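Local structure of PpiC-type peptidyl-prolyl cis-trans isomerase (Novosphingobium aromaticivorans, 3GPK) at residues A[72-86]-A[89-101]. The protein probably catalyses the cis-trans isomerisation of peptidyl-prolyl bonds, and is represented here by its PpiC-type (parvulin) isomerase domain. Sequence-based numbering, arbitrary orientation.
Sequences ELATTAASMGPGQLA and VEIRGGFSILYLI. With SO4 (sulfate ion), chain C.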
# COMPACT_ATOMS: atom_id res chain seq x y z
N GLU A 72 -3.11 -7.88 7.93
CA GLU A 72 -3.62 -6.51 8.03
C GLU A 72 -3.77 -5.84 6.67
O GLU A 72 -4.77 -5.17 6.41
CB GLU A 72 -2.69 -5.65 8.90
CG GLU A 72 -2.58 -6.06 10.37
CD GLU A 72 -1.85 -7.37 10.57
OE1 GLU A 72 -0.85 -7.62 9.85
OE2 GLU A 72 -2.27 -8.15 11.44
N LEU A 73 -2.78 -6.01 5.81
CA LEU A 73 -2.84 -5.41 4.49
C LEU A 73 -3.71 -6.19 3.51
O LEU A 73 -4.36 -5.60 2.64
CB LEU A 73 -1.42 -5.24 3.93
CG LEU A 73 -0.52 -4.40 4.84
CD1 LEU A 73 0.87 -4.29 4.23
CD2 LEU A 73 -1.12 -3.02 5.05
N ALA A 74 -3.72 -7.51 3.66
CA ALA A 74 -4.53 -8.37 2.79
C ALA A 74 -6.02 -8.08 2.99
O ALA A 74 -6.77 -7.93 2.03
CB ALA A 74 -4.24 -9.83 3.09
N THR A 75 -6.43 -7.99 4.25
CA THR A 75 -7.83 -7.73 4.55
C THR A 75 -8.24 -6.31 4.15
O THR A 75 -9.40 -6.06 3.84
CB THR A 75 -8.14 -7.98 6.05
OG1 THR A 75 -7.28 -7.18 6.87
CG2 THR A 75 -7.93 -9.45 6.40
N THR A 76 -7.28 -5.38 4.15
CA THR A 76 -7.57 -4.00 3.75
C THR A 76 -7.73 -3.94 2.23
O THR A 76 -8.68 -3.33 1.72
CB THR A 76 -6.42 -3.02 4.15
OG1 THR A 76 -6.35 -2.91 5.57
CG2 THR A 76 -6.68 -1.65 3.55
N ALA A 77 -6.79 -4.57 1.53
CA ALA A 77 -6.79 -4.60 0.07
C ALA A 77 -8.04 -5.27 -0.49
O ALA A 77 -8.55 -4.86 -1.53
CB ALA A 77 -5.54 -5.32 -0.43
N ALA A 78 -8.52 -6.30 0.20
CA ALA A 78 -9.69 -7.03 -0.26
C ALA A 78 -10.95 -6.18 -0.34
O ALA A 78 -11.84 -6.45 -1.15
CB ALA A 78 -9.94 -8.25 0.64
N SER A 79 -11.02 -5.14 0.49
CA SER A 79 -12.20 -4.26 0.52
C SER A 79 -12.03 -2.96 -0.26
O SER A 79 -12.99 -2.21 -0.44
CB SER A 79 -12.57 -3.91 1.96
OG SER A 79 -12.92 -5.07 2.69
N MSE A 80 -10.82 -2.69 -0.74
CA MSE A 80 -10.56 -1.45 -1.48
C MSE A 80 -11.17 -1.39 -2.87
O MSE A 80 -11.28 -2.40 -3.56
CB MSE A 80 -9.06 -1.23 -1.63
CG MSE A 80 -8.32 -0.96 -0.35
SE MSE A 80 -6.44 -0.89 -0.74
CE MSE A 80 -6.35 0.90 -1.49
N GLY A 81 -11.55 -0.18 -3.28
CA GLY A 81 -12.09 0.02 -4.60
C GLY A 81 -10.92 0.44 -5.47
O GLY A 81 -9.96 1.00 -4.95
N PRO A 82 -10.97 0.21 -6.79
CA PRO A 82 -9.85 0.60 -7.65
C PRO A 82 -9.53 2.09 -7.63
O PRO A 82 -10.43 2.93 -7.57
CB PRO A 82 -10.30 0.10 -9.03
CG PRO A 82 -11.78 0.26 -8.96
CD PRO A 82 -12.11 -0.27 -7.59
N GLY A 83 -8.24 2.40 -7.66
CA GLY A 83 -7.80 3.79 -7.66
C GLY A 83 -7.88 4.51 -6.33
O GLY A 83 -7.66 5.71 -6.27
N GLN A 84 -8.20 3.78 -5.26
CA GLN A 84 -8.30 4.40 -3.95
C GLN A 84 -7.05 4.17 -3.12
O GLN A 84 -6.26 3.28 -3.39
CB GLN A 84 -9.51 3.86 -3.20
CG GLN A 84 -10.82 4.02 -3.95
CD GLN A 84 -12.02 3.62 -3.11
OE1 GLN A 84 -13.11 3.38 -3.64
NE2 GLN A 84 -11.84 3.57 -1.80
N LEU A 85 -6.89 5.01 -2.10
CA LEU A 85 -5.78 4.93 -1.16
C LEU A 85 -6.35 4.38 0.14
O LEU A 85 -7.53 4.60 0.44
CB LEU A 85 -5.21 6.33 -0.89
CG LEU A 85 -4.51 7.05 -2.04
CD1 LEU A 85 -4.48 8.56 -1.76
CD2 LEU A 85 -3.10 6.49 -2.20
N ALA A 86 -5.54 3.67 0.91
CA ALA A 86 -6.00 3.12 2.19
C ALA A 86 -4.89 3.24 3.22
O ALA A 86 -3.71 3.18 2.88
CB ALA A 86 -6.40 1.66 2.02
N VAL A 89 -2.22 1.71 7.69
CA VAL A 89 -2.63 0.45 8.29
C VAL A 89 -1.49 -0.09 9.13
O VAL A 89 -0.38 -0.26 8.63
CB VAL A 89 -2.97 -0.60 7.20
CG1 VAL A 89 -3.38 -1.91 7.85
CG2 VAL A 89 -4.07 -0.08 6.29
N GLU A 90 -1.76 -0.36 10.41
CA GLU A 90 -0.71 -0.90 11.27
C GLU A 90 -0.38 -2.35 10.95
O GLU A 90 -1.28 -3.15 10.69
CB GLU A 90 -1.12 -0.82 12.75
CG GLU A 90 -0.06 -1.43 13.67
CD GLU A 90 -0.41 -1.37 15.15
OE1 GLU A 90 -1.58 -1.12 15.49
OE2 GLU A 90 0.51 -1.59 15.97
N ILE A 91 0.91 -2.66 10.94
CA ILE A 91 1.37 -4.03 10.73
C ILE A 91 2.42 -4.23 11.81
O ILE A 91 2.79 -3.28 12.50
CB ILE A 91 1.97 -4.27 9.32
CG1 ILE A 91 3.13 -3.31 9.06
CG2 ILE A 91 0.88 -4.14 8.28
CD1 ILE A 91 3.83 -3.58 7.74
N ARG A 92 2.91 -5.45 11.98
CA ARG A 92 3.88 -5.68 13.04
C ARG A 92 5.05 -4.70 13.12
O ARG A 92 5.35 -4.19 14.19
CB ARG A 92 4.42 -7.11 12.97
CG ARG A 92 3.37 -8.18 13.17
CD ARG A 92 4.01 -9.54 13.37
NE ARG A 92 3.01 -10.58 13.59
CZ ARG A 92 2.16 -11.01 12.67
NH1 ARG A 92 2.18 -10.48 11.45
NH2 ARG A 92 1.28 -11.96 12.96
N GLY A 93 5.69 -4.43 11.98
CA GLY A 93 6.84 -3.55 11.99
C GLY A 93 6.65 -2.06 11.75
O GLY A 93 7.63 -1.33 11.65
N GLY A 94 5.40 -1.62 11.67
CA GLY A 94 5.14 -0.21 11.44
C GLY A 94 3.79 0.06 10.81
O GLY A 94 2.78 -0.52 11.23
N PHE A 95 3.76 0.92 9.80
CA PHE A 95 2.52 1.28 9.11
C PHE A 95 2.71 1.31 7.61
O PHE A 95 3.77 1.67 7.12
CB PHE A 95 2.05 2.67 9.55
CG PHE A 95 1.66 2.75 10.99
CD1 PHE A 95 0.38 2.38 11.40
CD2 PHE A 95 2.57 3.19 11.94
CE1 PHE A 95 0.02 2.43 12.75
CE2 PHE A 95 2.22 3.24 13.29
CZ PHE A 95 0.94 2.86 13.69
N SER A 96 1.66 0.95 6.88
CA SER A 96 1.70 0.98 5.43
C SER A 96 0.52 1.76 4.87
O SER A 96 -0.56 1.78 5.46
CB SER A 96 1.66 -0.43 4.84
OG SER A 96 2.86 -1.13 5.11
N ILE A 97 0.77 2.43 3.75
CA ILE A 97 -0.25 3.17 3.03
C ILE A 97 -0.36 2.39 1.72
O ILE A 97 0.66 2.09 1.09
CB ILE A 97 0.20 4.61 2.72
CG1 ILE A 97 0.46 5.37 4.02
CG2 ILE A 97 -0.89 5.33 1.90
CD1 ILE A 97 1.09 6.75 3.80
N LEU A 98 -1.57 2.05 1.32
CA LEU A 98 -1.76 1.29 0.08
C LEU A 98 -2.48 2.10 -0.98
O LEU A 98 -3.27 2.99 -0.68
CB LEU A 98 -2.56 0.02 0.35
CG LEU A 98 -2.02 -0.95 1.40
CD1 LEU A 98 -3.03 -2.09 1.55
CD2 LEU A 98 -0.64 -1.48 0.99
N TYR A 99 -2.19 1.76 -2.23
CA TYR A 99 -2.82 2.39 -3.38
C TYR A 99 -3.18 1.28 -4.34
O TYR A 99 -2.30 0.57 -4.85
CB TYR A 99 -1.84 3.38 -4.03
CG TYR A 99 -2.40 4.12 -5.23
CD1 TYR A 99 -3.71 4.59 -5.24
CD2 TYR A 99 -1.59 4.40 -6.33
CE1 TYR A 99 -4.21 5.31 -6.32
CE2 TYR A 99 -2.08 5.12 -7.42
CZ TYR A 99 -3.40 5.57 -7.41
OH TYR A 99 -3.88 6.28 -8.48
N LEU A 100 -4.47 1.09 -4.58
CA LEU A 100 -4.91 0.05 -5.50
C LEU A 100 -4.84 0.57 -6.93
O LEU A 100 -5.79 1.18 -7.43
CB LEU A 100 -6.33 -0.41 -5.16
CG LEU A 100 -6.80 -1.64 -5.96
CD1 LEU A 100 -5.79 -2.77 -5.84
CD2 LEU A 100 -8.16 -2.08 -5.43
N ILE A 101 -3.70 0.31 -7.57
CA ILE A 101 -3.44 0.76 -8.93
C ILE A 101 -4.28 0.07 -9.99
O ILE A 101 -4.82 0.71 -10.89
CB ILE A 101 -1.95 0.55 -9.29
CG1 ILE A 101 -1.06 1.31 -8.30
CG2 ILE A 101 -1.70 1.00 -10.72
CD1 ILE A 101 0.41 0.95 -8.38
S SO4 C . -1.25 -13.76 11.24
O1 SO4 C . -1.12 -15.19 10.90
O2 SO4 C . -0.19 -13.00 10.55
O3 SO4 C . -2.57 -13.27 10.81
O4 SO4 C . -1.10 -13.57 12.70
O HOH W 1 1.77 -7.64 10.40
O HOH W 2 -6.90 7.17 -8.35
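The Leu73 side chain crosses Val89 and Ile91 obliquely, on the sheet face that helix 71-79 covers. Its CG, anti to the carbonyl carbon (chi1 -57°), sits 3.7 Å from Ile91 CG2. The branches then divide the work: CD2 meets Val89 CB at 3.7 Å and Leu98 CD1, while CD1 rests near Ser96, whose OG is hydrogen-bonded to Glu12. With an alanine here, the space between the helix and Val89, Ile91 and Leu98 would probably be left unfilled. One turn on, Thr76 and Val89 meet tip to tip, with OG1 3.7 Å from Val89 CG2. The side chain of selenomethionine Met80 crosses that of Leu98 at about a right angle. The Met80 chain bends at chi3 (78°), which sets CE 3.9 Å from Leu100 CB. At the other end, water 1 donates to Glu72 OE1 and accepts from Arg92 N. Arg92 NH2 donates to O2 of a sulfate, and weakly to O4; the ion, also bonded to Thr71 OG1, is probably from the crystallisation liquor.

Past the type II turn 81-84, the chain joins strand 94-104. Gly83 N donates to Leu100 O (2.7 Å), Leu100 N to Gln84 O, and Ala86 and Leu98 exchange two bonds. On the face away from helix 71-79, Leu85 CD2 lies 3.6 Å from Tyr99 CD1, and the ring edge faces the Gly83 and Gln84 carbonyls. The arrangement is the C-terminal antiparallel hairpin of the parvulin fold, with the preceding helix packed on one sheet face.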